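Local coordinates for protein endoglycosidase (PDB 6Q64) that probably hydrolyses O-glycosidic bonds in complex N-glycans as a family 18 glycoside hydrolase built on a TIM barrel, at residues A[43-48]-A[118-123]; A[79-82]-A[88-91]; A[93-98]-A[343-348]; A[102-107]-A[332-337]. The protein carries 1 engineered substitution. All coordinates share one frame; numbering follows the deposited sequence.

Contact 1 of 4, residues A[43-48]-A[118-123]; sequences IEAQTE and LKFFQE
On the outer surface of the TIM barrel, Phe120 of helix 112-123 leans its ring against the N-terminal loop at Ala45, Gln46 and Thr47, a worked example of an aromatic ring packing on main chain. The helix supplies one side chain and the loop mostly backbone. With CG anti to the backbone N (chi1 -175°), the ring reaches out from the helix and turns one edge to the loop: Phe120 CD2 lies 3.5 Å from Gln46 C, and Thr47 N lies at that same edge, 3.7 Å from Phe120 CD2. Ala45 adds its methyl, with CB 4.2 Å from Phe120 CE2, and Ala45 O approaches obliquely, 3.7 Å from Phe120 CD2. The side chains of Gln46 and Thr47 start away from the helix, which leaves the peptide between them to meet the ring. No hydrogen bond joins the two segments; several of the loop's backbone polar groups have partners elsewhere. Ala45 O and Ile43 O both accept from Lys92 NZ, while Gln46 N donates to Asp50 OD2. Because Lys92 also makes a cation-pi contact with Phe120, its ammonium group probably ties loop and ring together electrostatically, where the two segments offer only van der Waals contact.

Contact 2 of 4, residues A[79-82]-A[88-91]; sequences NWTG and QNYL
Asn89 faces Asn79, Thr81 and Gly82 within the loop that follows barrel strand 72-76, and its backbone and side chain share the polar work. Among the hydrogen bonds, Asn89 O is gripped twice: Thr81 N, 3.1 Å from Asn89 O, lies in the carbonyl plane on a lone pair, whereas Gly82 N, 2.7 Å from the same oxygen, sits above that plane. The side-chain amide makes the third bond, Asn89 ND2 reaching Asn79 O at 3.1 Å and nearly straight (171°). Its acceptor lies close to the amide plane, so this bond helps fix the amide's rotation; CG anti to the carbonyl carbon (chi1 -55°) sets the amide alongside the Thr81 side chain.

The CH-pi contacts are two. Gly82 CA stands over the centre of the Tyr90 ring, 3.9 Å from its centroid, and the glycine carbonyl runs on toward the phenol end. Leu91 CG lies over the five-membered ring of Trp80, 3.9 Å from that centroid, while the apolar pair Leu91 CD1 and Trp80 CZ2 meet at 3.7 Å. A serine in place of Tyr90 would probably leave the Gly82 backbone without the aromatic face it rests on and open a gap beneath it.

Both segments belong to the connection between strands 72-76 and 100-102. Helix 112-123 backs their Trp80 and Leu91 side: Asp117 OD2 accepts from both Trp80 NE1 and Leu91 N, Gln114 NE2 donates to Trp80 O, and Leu91 packs on Leu118 and Phe121.

Contact 3 of 4, residues A[93-98]-A[343-348]; sequences MLPDSV and PPYKWL
Pro95 lies over one face of Tyr345, the innermost contact where the loop leading to barrel strand 100-102 meets the start of the last helix, 346-358, of the TIM barrel. Pro95 CD is 3.8 Å from the centroid of the Tyr345 ring, a CH-pi contact displaced toward the ring's rim, and Pro95 CG continues down to Tyr345 CB at 3.5 Å, which sets the pyrrolidine against the root of the aromatic group. The two side chains cross at about a right angle. At the phenol end of Tyr345, Leu94 CD2 comes to 3.2 Å from Tyr345 OH. In the first turn of the helix, Leu348 meets Val98 of the loop through a methyl pair. An alanine in place of Tyr345 would probably leave Leu94 and Pro95 facing a gap, with Val98 and Leu348 as the remaining apolar pair across the contact.

The next shell is backbone. A type I turn from Pro95 to Val98, closed by Val98 N donating to Pro95 O, carries both Pro95 and Val98 to the helix. Across from it, a type II turn from Pro343 to Lys346 gives Tyr345 a positive phi (60°) at the N-cap position; from there CG anti to the carbonyl carbon (chi1 -82°) sends the ring toward the loop. Asp338 holds this end of the helix further out: OD1 accepts from Trp347 N and OD2 from Leu348 N, and its backbone bonds to that of Tyr345. Held this way, Leu348 brings its CD2 to 3.7 Å from Val98 CG2.

Contact 4 of 4, residues A[102-107]-A[332-337]; sequences SLWGTR and TYHMEY
Trp104 and Tyr333 meet edge-to-face where two loops rise from the C-terminal ends of barrel strands 100-102 and 329-333, the end of a TIM barrel that carries the active site. This is the closely fitted part of the contact. The edge of Tyr333 points at the six-membered ring of Trp104, with centroids 5.2 Å apart and planes at 86°. Tyr333 CE1 rides 3.8 Å above the indole plane, toward its rim, and Tyr333 OH reaches on to 3.5 Å from Trp104 CZ2. The indole is placed for this by CG standing anti to the backbone N (chi1 -168°), which swings it across toward strand 329-333.

At the five-membered ring His334 comes just as close but is less regular in angle, approaching obliquely with centroids 4.8 Å apart and planes at 68°. The loose side lies toward solvent: all three aromatic residues stay partly exposed, no hydrogen bond joins the segments, and the chain continues through the exposed Gly105, which makes no contact with 332-337. The cluster's place at the C-terminal end of the barrel, partly exposed, is consistent with lining the substrate cleft, as aromatic residues often do in glycoside hydrolases, although substrate binding is not established here. Nearby, Ser102 OG bonds to Asp186 OD2, in the sequence region where family 18 enzymes carry their acidic motif. The nearest approach of the histidine is His334 NE2, 3.5 Å from Trp104 CD1.

From the N terminus, residues 43-48 open contact 1, which closes only at helix 112-123. Within that span contact 2 shuts a short loop of five residues after strand 72-76. Residues 93-98 then open contact 3 and residues 102-107 open contact 4, both before contact 1 has closed, so each crosses it. Their partners come much later in the chain: contact 4 closes at strand 329-333 and, being enclosed by contact 3, ahead of helix 346-358. Met335 touches Val98, Leu348 and Tyr345, joining those two contacts, while Gln88 and Glu336 bridge contacts 2 and 4. Contacts 3 and 4 tie the start of the barrel to its last strand and helix; contact 1 ties the N-terminal loop to helix 112-123.

Contact 1 of 4, residues A[43-48]-A[118-123]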
loop_
_atom_site.group_PDB
_atom_site.type_symbol
_atom_site.label_atom_id
_atom_site.label_comp_id
_atom_site.label_asym_id
_atom_site.label_seq_id
_atom_site.Cartn_x
_atom_site.Cartn_y
_atom_site.Cartn_z
ATOM N N ILE A 43 1.123 20.069 13.434
ATOM C CA ILE A 43 -0.244 19.847 12.904
ATOM C C ILE A 43 -0.706 21.118 12.166
ATOM O O ILE A 43 -1.589 20.985 11.341
ATOM C CB ILE A 43 -1.205 19.402 14.014
ATOM C CG1 ILE A 43 -2.513 18.881 13.415
ATOM C CG2 ILE A 43 -1.428 20.526 15.004
ATOM C CD1 ILE A 43 -3.347 18.100 14.390
ATOM N N GLU A 44 -0.092 22.284 12.392
ATOM C CA GLU A 44 -0.497 23.567 11.737
ATOM C C GLU A 44 0.393 23.862 10.508
ATOM O O GLU A 44 0.042 24.758 9.721
ATOM C CB GLU A 44 -0.444 24.750 12.728
ATOM C CG GLU A 44 -1.572 24.794 13.761
ATOM C CD GLU A 44 -1.546 25.954 14.766
ATOM O OE1 GLU A 44 -1.018 27.038 14.455
ATOM O OE2 GLU A 44 -2.054 25.781 15.876
ATOM N N ALA A 45 1.524 23.180 10.338
ATOM C CA ALA A 45 2.553 23.533 9.320
ATOM C C ALA A 45 2.171 22.957 7.940
ATOM O O ALA A 45 1.588 21.877 7.898
ATOM C CB ALA A 45 3.907 23.047 9.790
ATOM N N GLN A 46 2.468 23.674 6.850
ATOM C CA GLN A 46 1.969 23.354 5.479
ATOM C C GLN A 46 3.108 23.144 4.484
ATOM O O GLN A 46 2.876 22.453 3.488
ATOM C CB GLN A 46 1.074 24.482 4.961
ATOM C CG GLN A 46 -0.067 24.831 5.911
ATOM C CD GLN A 46 -0.903 23.646 6.342
ATOM O OE1 GLN A 46 -0.931 22.593 5.704
ATOM N NE2 GLN A 46 -1.592 23.797 7.457
ATOM N N THR A 47 4.272 23.736 4.728
ATOM C CA THR A 47 5.419 23.727 3.793
ATOM C C THR A 47 6.707 23.869 4.586
ATOM O O THR A 47 6.650 24.423 5.696
ATOM C CB THR A 47 5.361 24.899 2.804
ATOM O OG1 THR A 47 5.558 26.104 3.545
ATOM C CG2 THR A 47 4.057 24.968 2.043
ATOM N N GLU A 48 7.820 23.473 3.970
ATOM C CA GLU A 48 9.205 23.724 4.458
ATOM C C GLU A 48 9.399 25.178 4.969
ATOM O O GLU A 48 10.326 25.387 5.768
ATOM C CB GLU A 48 10.179 23.363 3.330
ATOM C CG GLU A 48 11.612 23.180 3.796
ATOM C CD GLU A 48 12.331 21.999 3.167
ATOM O OE1 GLU A 48 12.526 22.033 1.925
ATOM O OE2 GLU A 48 12.666 21.017 3.914
ATOM N N LEU A 118 -1.674 16.221 2.312
ATOM C CA LEU A 118 -0.976 15.474 1.247
ATOM C C LEU A 118 0.250 16.260 0.762
ATOM O O LEU A 118 1.312 15.631 0.615
ATOM C CB LEU A 118 -1.967 15.223 0.112
ATOM C CG LEU A 118 -1.391 14.465 -1.081
ATOM C CD1 LEU A 118 -0.992 13.064 -0.659
ATOM C CD2 LEU A 118 -2.374 14.422 -2.239
ATOM N N LYS A 119 0.133 17.566 0.507
ATOM C CA LYS A 119 1.265 18.345 -0.079
ATOM C C LYS A 119 2.453 18.248 0.892
ATOM O O LYS A 119 3.605 18.069 0.418
ATOM C CB LYS A 119 0.858 19.784 -0.424
ATOM C CG LYS A 119 1.986 20.688 -0.935
ATOM C CD LYS A 119 1.576 21.764 -1.934
ATOM C CE LYS A 119 1.174 21.157 -3.276
ATOM N NZ LYS A 119 0.408 22.102 -4.131
ATOM N N PHE A 120 2.181 18.309 2.201
ATOM C CA PHE A 120 3.205 18.340 3.278
ATOM C C PHE A 120 3.818 16.940 3.382
ATOM O O PHE A 120 5.058 16.764 3.289
ATOM C CB PHE A 120 2.587 18.813 4.602
ATOM C CG PHE A 120 3.605 18.968 5.689
ATOM C CD1 PHE A 120 4.005 17.887 6.438
ATOM C CD2 PHE A 120 4.241 20.173 5.895
ATOM C CE1 PHE A 120 4.990 18.021 7.399
ATOM C CE2 PHE A 120 5.222 20.307 6.864
ATOM C CZ PHE A 120 5.595 19.229 7.613
ATOM N N PHE A 121 2.941 15.953 3.544
ATOM C CA PHE A 121 3.264 14.505 3.512
ATOM C C PHE A 121 4.191 14.162 2.340
ATOM O O PHE A 121 5.126 13.401 2.542
ATOM C CB PHE A 121 1.990 13.680 3.389
ATOM C CG PHE A 121 2.210 12.202 3.561
ATOM C CD1 PHE A 121 2.749 11.696 4.720
ATOM C CD2 PHE A 121 1.867 11.302 2.571
ATOM C CE1 PHE A 121 2.908 10.331 4.896
ATOM C CE2 PHE A 121 2.038 9.946 2.750
ATOM C CZ PHE A 121 2.549 9.461 3.918
ATOM N N GLN A 122 3.923 14.687 1.149
ATOM C CA GLN A 122 4.721 14.379 -0.059
ATOM C C GLN A 122 6.050 15.122 -0.031
ATOM O O GLN A 122 7.030 14.454 -0.183
ATOM C CB GLN A 122 3.953 14.715 -1.330
ATOM C CG GLN A 122 2.782 13.789 -1.608
ATOM C CD GLN A 122 1.913 14.383 -2.682
ATOM O OE1 GLN A 122 1.982 15.582 -2.989
ATOM N NE2 GLN A 122 1.090 13.531 -3.270
ATOM N N GLU A 123 6.062 16.445 0.124
ATOM C CA GLU A 123 7.227 17.336 -0.162
ATOM C C GLU A 123 8.227 17.419 1.010
ATOM O O GLU A 123 9.428 17.675 0.772
ATOM C CB GLU A 123 6.718 18.747 -0.431
ATOM C CG GLU A 123 6.158 18.952 -1.831
ATOM C CD GLU A 123 6.056 20.409 -2.277
ATOM O OE1 GLU A 123 5.788 20.643 -3.476
ATOM O OE2 GLU A 123 6.249 21.315 -1.427
#

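Contact 2 of 4, residues A[79-82]-A[88-91]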
loop_
_atom_site.group_PDB
_atom_site.type_symbol
_atom_site.label_atom_id
_atom_site.label_comp_id
_atom_site.label_asym_id
_atom_site.label_seq_id
_atom_site.Cartn_x
_atom_site.Cartn_y
_atom_site.Cartn_z
ATOM N N ASN A 79 -10.549 7.138 7.285
ATOM C CA ASN A 79 -11.068 8.383 7.925
ATOM C C ASN A 79 -10.051 9.500 7.705
ATOM O O ASN A 79 -9.708 10.206 8.681
ATOM C CB ASN A 79 -11.351 8.241 9.432
ATOM C CG ASN A 79 -12.179 7.027 9.819
ATOM O OD1 ASN A 79 -11.648 5.939 10.103
ATOM N ND2 ASN A 79 -13.489 7.221 9.873
ATOM N N TRP A 80 -9.543 9.634 6.484
ATOM C CA TRP A 80 -8.536 10.680 6.179
ATOM C C TRP A 80 -9.234 12.016 5.890
ATOM O O TRP A 80 -9.808 12.146 4.791
ATOM C CB TRP A 80 -7.644 10.257 5.022
ATOM C CG TRP A 80 -6.775 11.389 4.582
ATOM C CD1 TRP A 80 -6.050 12.219 5.384
ATOM C CD2 TRP A 80 -6.583 11.866 3.240
ATOM N NE1 TRP A 80 -5.389 13.152 4.638
ATOM C CE2 TRP A 80 -5.687 12.956 3.317
ATOM C CE3 TRP A 80 -7.059 11.467 1.983
ATOM C CZ2 TRP A 80 -5.252 13.644 2.186
ATOM C CZ3 TRP A 80 -6.622 12.139 0.864
ATOM C CH2 TRP A 80 -5.731 13.213 0.969
ATOM N N THR A 81 -9.146 12.991 6.808
ATOM C CA THR A 81 -9.864 14.292 6.699
ATOM C C THR A 81 -8.906 15.488 6.675
ATOM O O THR A 81 -9.244 16.474 5.997
ATOM C CB THR A 81 -10.904 14.480 7.812
ATOM O OG1 THR A 81 -10.242 14.934 8.999
ATOM C CG2 THR A 81 -11.727 13.233 8.065
ATOM N N GLY A 82 -7.791 15.437 7.396
ATOM C CA GLY A 82 -6.879 16.591 7.556
ATOM C C GLY A 82 -7.536 17.787 8.242
ATOM O O GLY A 82 -7.117 18.917 7.930
ATOM N N GLN A 88 -4.894 11.745 14.330
ATOM C CA GLN A 88 -5.389 10.495 13.684
ATOM C C GLN A 88 -5.964 10.723 12.270
ATOM O O GLN A 88 -6.113 9.714 11.540
ATOM C CB GLN A 88 -6.426 9.865 14.621
ATOM C CG GLN A 88 -7.102 8.605 14.095
ATOM C CD GLN A 88 -8.033 8.037 15.138
ATOM O OE1 GLN A 88 -8.907 8.748 15.652
ATOM N NE2 GLN A 88 -7.824 6.774 15.495
ATOM N N ASN A 89 -6.308 11.952 11.867
ATOM C CA ASN A 89 -7.041 12.206 10.588
ATOM C C ASN A 89 -6.084 12.825 9.541
ATOM O O ASN A 89 -6.541 13.308 8.461
ATOM C CB ASN A 89 -8.291 13.072 10.830
ATOM C CG ASN A 89 -9.243 12.513 11.871
ATOM O OD1 ASN A 89 -9.259 12.985 13.000
ATOM N ND2 ASN A 89 -10.081 11.554 11.500
ATOM N N TYR A 90 -4.790 12.797 9.836
ATOM C CA TYR A 90 -3.735 13.521 9.088
ATOM C C TYR A 90 -2.649 12.561 8.569
ATOM O O TYR A 90 -1.980 11.836 9.395
ATOM C CB TYR A 90 -3.052 14.499 10.042
ATOM C CG TYR A 90 -3.759 15.806 10.250
ATOM C CD1 TYR A 90 -4.746 15.939 11.215
ATOM C CD2 TYR A 90 -3.393 16.928 9.523
ATOM C CE1 TYR A 90 -5.382 17.149 11.418
ATOM C CE2 TYR A 90 -4.010 18.150 9.728
ATOM C CZ TYR A 90 -5.014 18.262 10.673
ATOM O OH TYR A 90 -5.623 19.478 10.835
ATOM N N LEU A 91 -2.393 12.569 7.260
ATOM C CA LEU A 91 -1.233 11.815 6.706
ATOM C C LEU A 91 0.051 12.354 7.340
ATOM O O LEU A 91 0.919 11.522 7.719
ATOM C CB LEU A 91 -1.151 11.980 5.188
ATOM C CG LEU A 91 -2.300 11.386 4.381
ATOM C CD1 LEU A 91 -2.150 11.791 2.925
ATOM C CD2 LEU A 91 -2.356 9.872 4.516
#

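Contact 3 of 4, residues A[93-98]-A[343-348]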
loop_
_atom_site.group_PDB
_atom_site.type_symbol
_atom_site.label_atom_id
_atom_site.label_comp_id
_atom_site.label_asym_id
_atom_site.label_seq_id
_atom_site.Cartn_x
_atom_site.Cartn_y
_atom_site.Cartn_z
HETATM N N MSE A 93 0.830 13.536 10.086
HETATM C CA MSE A 93 1.046 13.240 11.502
HETATM C C MSE A 93 1.308 11.754 11.732
HETATM O O MSE A 93 1.415 11.303 12.869
HETATM C CB MSE A 93 -0.167 13.666 12.353
HETATM C CG MSE A 93 -0.403 15.181 12.470
HETATM SE SE MSE A 93 1.225 16.223 12.816
HETATM C CE MSE A 93 1.899 17.205 11.272
ATOM N N LEU A 94 1.390 10.979 10.652
ATOM C CA LEU A 94 1.695 9.566 10.772
ATOM C C LEU A 94 3.112 9.436 11.292
ATOM O O LEU A 94 3.933 10.309 11.069
ATOM C CB LEU A 94 1.601 8.925 9.393
ATOM C CG LEU A 94 0.200 8.682 8.861
ATOM C CD1 LEU A 94 0.255 8.323 7.376
ATOM C CD2 LEU A 94 -0.456 7.590 9.681
ATOM N N PRO A 95 3.473 8.298 11.896
ATOM C CA PRO A 95 4.871 8.024 12.220
ATOM C C PRO A 95 5.788 8.310 11.026
ATOM O O PRO A 95 5.430 8.019 9.900
ATOM C CB PRO A 95 4.854 6.541 12.551
ATOM C CG PRO A 95 3.428 6.291 13.058
ATOM C CD PRO A 95 2.558 7.197 12.225
ATOM N N ASP A 96 6.919 8.943 11.298
ATOM C CA ASP A 96 7.878 9.422 10.273
ATOM C C ASP A 96 8.458 8.230 9.500
ATOM O O ASP A 96 9.003 8.453 8.446
ATOM C CB ASP A 96 8.983 10.266 10.919
ATOM C CG ASP A 96 8.467 11.577 11.478
ATOM O OD1 ASP A 96 7.303 11.926 11.127
ATOM O OD2 ASP A 96 9.242 12.264 12.224
ATOM N N SER A 97 8.340 7.018 10.020
ATOM C CA SER A 97 8.889 5.766 9.445
ATOM C C SER A 97 7.917 5.156 8.419
ATOM O O SER A 97 8.285 4.172 7.774
ATOM C CB SER A 97 9.125 4.771 10.566
ATOM O OG SER A 97 7.925 4.600 11.347
ATOM N N VAL A 98 6.688 5.649 8.308
ATOM C CA VAL A 98 5.753 5.205 7.239
ATOM C C VAL A 98 6.234 5.746 5.892
ATOM O O VAL A 98 6.336 6.953 5.772
ATOM C CB VAL A 98 4.333 5.682 7.546
ATOM C CG1 VAL A 98 3.491 5.708 6.303
ATOM C CG2 VAL A 98 3.679 4.817 8.611
ATOM N N PRO A 343 2.079 3.854 23.490
ATOM C CA PRO A 343 1.838 5.138 22.833
ATOM C C PRO A 343 0.980 5.049 21.595
ATOM O O PRO A 343 0.818 3.961 21.076
ATOM C CB PRO A 343 3.198 5.556 22.261
ATOM C CG PRO A 343 4.030 4.284 22.246
ATOM C CD PRO A 343 3.476 3.417 23.360
ATOM N N PRO A 344 0.543 6.177 20.995
ATOM C CA PRO A 344 -0.155 6.137 19.713
ATOM C C PRO A 344 0.770 5.580 18.626
ATOM O O PRO A 344 1.942 5.987 18.621
ATOM C CB PRO A 344 -0.555 7.592 19.420
ATOM C CG PRO A 344 0.339 8.433 20.303
ATOM C CD PRO A 344 0.706 7.555 21.480
ATOM N N TYR A 345 0.204 4.721 17.757
ATOM C CA TYR A 345 0.876 3.921 16.688
ATOM C C TYR A 345 1.931 2.982 17.315
ATOM O O TYR A 345 3.022 2.725 16.746
ATOM C CB TYR A 345 1.422 4.820 15.576
ATOM C CG TYR A 345 0.391 5.222 14.556
ATOM C CD1 TYR A 345 -0.040 4.338 13.586
ATOM C CD2 TYR A 345 -0.183 6.477 14.573
ATOM C CE1 TYR A 345 -1.008 4.694 12.659
ATOM C CE2 TYR A 345 -1.141 6.860 13.652
ATOM C CZ TYR A 345 -1.555 5.960 12.692
ATOM O OH TYR A 345 -2.494 6.321 11.779
ATOM N N LYS A 346 1.570 2.433 18.470
ATOM C CA LYS A 346 2.466 1.613 19.314
ATOM C C LYS A 346 3.114 0.557 18.423
ATOM O O LYS A 346 4.359 0.474 18.386
ATOM C CB LYS A 346 1.657 0.958 20.441
ATOM C CG LYS A 346 2.456 0.103 21.412
ATOM C CD LYS A 346 1.571 -0.639 22.354
ATOM C CE LYS A 346 2.314 -1.509 23.349
ATOM N NZ LYS A 346 1.363 -2.412 24.067
ATOM N N TRP A 347 2.266 -0.224 17.759
ATOM C CA TRP A 347 2.652 -1.517 17.151
ATOM C C TRP A 347 3.417 -1.245 15.864
ATOM O O TRP A 347 4.552 -1.713 15.721
ATOM C CB TRP A 347 1.411 -2.365 16.928
ATOM C CG TRP A 347 0.826 -2.800 18.231
ATOM C CD1 TRP A 347 -0.422 -2.540 18.702
ATOM C CD2 TRP A 347 1.481 -3.565 19.251
ATOM N NE1 TRP A 347 -0.611 -3.130 19.922
ATOM C CE2 TRP A 347 0.547 -3.749 20.293
ATOM C CE3 TRP A 347 2.746 -4.153 19.362
ATOM C CZ2 TRP A 347 0.853 -4.463 21.448
ATOM C CZ3 TRP A 347 3.055 -4.853 20.506
ATOM C CH2 TRP A 347 2.124 -4.981 21.546
ATOM N N LEU A 348 2.849 -0.437 14.981
ATOM C CA LEU A 348 3.586 -0.052 13.761
ATOM C C LEU A 348 4.978 0.509 14.124
ATOM O O LEU A 348 5.961 0.069 13.517
ATOM C CB LEU A 348 2.737 0.926 12.951
ATOM C CG LEU A 348 3.258 1.198 11.543
ATOM C CD1 LEU A 348 3.352 -0.089 10.722
ATOM C CD2 LEU A 348 2.383 2.226 10.834
#

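Contact 4 of 4, residues A[102-107]-A[332-337]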
loop_
_atom_site.group_PDB
_atom_site.type_symbol
_atom_site.label_atom_id
_atom_site.label_comp_id
_atom_site.label_asym_id
_atom_site.label_seq_id
_atom_site.Cartn_x
_atom_site.Cartn_y
_atom_site.Cartn_z
ATOM N N SER A 102 -2.080 3.394 1.464
ATOM C CA SER A 102 -3.270 3.225 0.607
ATOM C C SER A 102 -4.480 3.790 1.339
ATOM O O SER A 102 -4.674 3.420 2.515
ATOM C CB SER A 102 -3.451 1.787 0.240
ATOM O OG SER A 102 -2.591 1.459 -0.843
ATOM N N LEU A 103 -5.251 4.629 0.650
ATOM C CA LEU A 103 -6.416 5.348 1.208
ATOM C C LEU A 103 -7.659 4.464 1.091
ATOM O O LEU A 103 -8.347 4.517 0.049
ATOM C CB LEU A 103 -6.562 6.669 0.453
ATOM C CG LEU A 103 -5.304 7.529 0.462
ATOM C CD1 LEU A 103 -5.392 8.652 -0.555
ATOM C CD2 LEU A 103 -5.043 8.080 1.846
ATOM N N TRP A 104 -7.938 3.714 2.158
ATOM C CA TRP A 104 -9.205 2.966 2.363
ATOM C C TRP A 104 -10.377 3.958 2.390
ATOM O O TRP A 104 -10.496 4.731 3.381
ATOM C CB TRP A 104 -9.172 2.098 3.632
ATOM C CG TRP A 104 -10.323 1.143 3.681
ATOM C CD1 TRP A 104 -11.507 1.307 4.344
ATOM C CD2 TRP A 104 -10.425 -0.097 2.959
ATOM N NE1 TRP A 104 -12.330 0.239 4.114
ATOM C CE2 TRP A 104 -11.699 -0.639 3.263
ATOM C CE3 TRP A 104 -9.570 -0.807 2.096
ATOM C CZ2 TRP A 104 -12.127 -1.866 2.731
ATOM C CZ3 TRP A 104 -9.995 -2.018 1.577
ATOM C CH2 TRP A 104 -11.257 -2.540 1.891
ATOM N N GLY A 105 -11.169 3.952 1.311
ATOM C CA GLY A 105 -12.495 4.581 1.255
ATOM C C GLY A 105 -12.513 5.821 0.380
ATOM O O GLY A 105 -13.545 6.031 -0.310
ATOM N N THR A 106 -11.454 6.636 0.391
ATOM C CA THR A 106 -11.484 7.947 -0.310
ATOM C C THR A 106 -11.394 7.694 -1.807
ATOM O O THR A 106 -10.682 6.774 -2.176
ATOM C CB THR A 106 -10.375 8.893 0.146
ATOM O OG1 THR A 106 -9.185 8.311 -0.383
ATOM C CG2 THR A 106 -10.351 9.093 1.651
ATOM N N ARG A 107 -12.111 8.476 -2.609
ATOM C CA ARG A 107 -12.324 8.237 -4.062
ATOM C C ARG A 107 -11.896 9.486 -4.825
ATOM O O ARG A 107 -10.928 9.421 -5.572
ATOM C CB ARG A 107 -13.794 7.876 -4.338
ATOM C CG ARG A 107 -13.988 6.632 -5.201
ATOM C CD ARG A 107 -13.079 5.475 -4.773
ATOM N NE ARG A 107 -13.711 4.433 -3.965
ATOM C CZ ARG A 107 -13.128 3.748 -2.972
ATOM N NH1 ARG A 107 -11.880 3.988 -2.590
ATOM N NH2 ARG A 107 -13.818 2.817 -2.341
ATOM N N THR A 332 -0.488 -2.351 8.232
ATOM C CA THR A 332 -1.670 -2.644 9.061
ATOM C C THR A 332 -2.891 -2.212 8.272
ATOM O O THR A 332 -2.806 -1.202 7.556
ATOM C CB THR A 332 -1.514 -1.883 10.365
ATOM O OG1 THR A 332 -1.168 -0.588 9.876
ATOM C CG2 THR A 332 -0.441 -2.438 11.280
ATOM N N TYR A 333 -3.938 -3.025 8.329
ATOM C CA TYR A 333 -5.280 -2.708 7.779
ATOM C C TYR A 333 -6.007 -1.876 8.832
ATOM O O TYR A 333 -6.102 -2.343 9.986
ATOM C CB TYR A 333 -6.006 -4.005 7.420
ATOM C CG TYR A 333 -7.425 -3.848 6.954
ATOM C CD1 TYR A 333 -7.728 -3.229 5.755
ATOM C CD2 TYR A 333 -8.469 -4.346 7.714
ATOM C CE1 TYR A 333 -9.042 -3.096 5.328
ATOM C CE2 TYR A 333 -9.785 -4.251 7.293
ATOM C CZ TYR A 333 -10.073 -3.618 6.098
ATOM O OH TYR A 333 -11.384 -3.517 5.723
ATOM N N HIS A 334 -6.481 -0.692 8.434
ATOM C CA HIS A 334 -7.050 0.336 9.340
ATOM C C HIS A 334 -5.952 0.673 10.346
ATOM O O HIS A 334 -6.078 0.397 11.539
ATOM C CB HIS A 334 -8.387 -0.152 9.933
ATOM C CG HIS A 334 -9.578 0.150 9.073
ATOM N ND1 HIS A 334 -10.442 -0.833 8.626
ATOM C CD2 HIS A 334 -10.067 1.317 8.594
ATOM C CE1 HIS A 334 -11.392 -0.289 7.894
ATOM N NE2 HIS A 334 -11.179 1.027 7.856
HETATM N N MSE A 335 -4.843 1.192 9.799
HETATM C CA MSE A 335 -3.644 1.524 10.556
HETATM C C MSE A 335 -3.956 2.494 11.696
HETATM O O MSE A 335 -3.326 2.414 12.748
HETATM C CB MSE A 335 -2.565 2.119 9.642
HETATM C CG MSE A 335 -3.086 2.996 8.561
HETATM SE SE MSE A 335 -1.645 3.840 7.548
HETATM C CE MSE A 335 0.082 3.509 8.364
ATOM N N GLU A 336 -4.946 3.373 11.478
ATOM C CA GLU A 336 -5.304 4.429 12.419
ATOM C C GLU A 336 -5.901 3.892 13.730
ATOM O O GLU A 336 -5.880 4.642 14.698
ATOM C CB GLU A 336 -6.254 5.443 11.776
ATOM C CG GLU A 336 -7.652 4.918 11.517
ATOM C CD GLU A 336 -7.892 4.269 10.160
ATOM O OE1 GLU A 336 -9.095 4.138 9.753
ATOM O OE2 GLU A 336 -6.885 3.884 9.511
ATOM N N TYR A 337 -6.357 2.640 13.798
ATOM C CA TYR A 337 -6.884 2.016 15.045
ATOM C C TYR A 337 -5.748 1.769 16.050
ATOM O O TYR A 337 -6.055 1.320 17.162
ATOM C CB TYR A 337 -7.627 0.710 14.743
ATOM C CG TYR A 337 -8.994 0.887 14.123
ATOM C CD1 TYR A 337 -9.170 1.696 13.013
ATOM C CD2 TYR A 337 -10.116 0.247 14.635
ATOM C CE1 TYR A 337 -10.403 1.844 12.405
ATOM C CE2 TYR A 337 -11.366 0.398 14.056
ATOM C CZ TYR A 337 -11.503 1.194 12.929
ATOM O OH TYR A 337 -12.704 1.368 12.310
#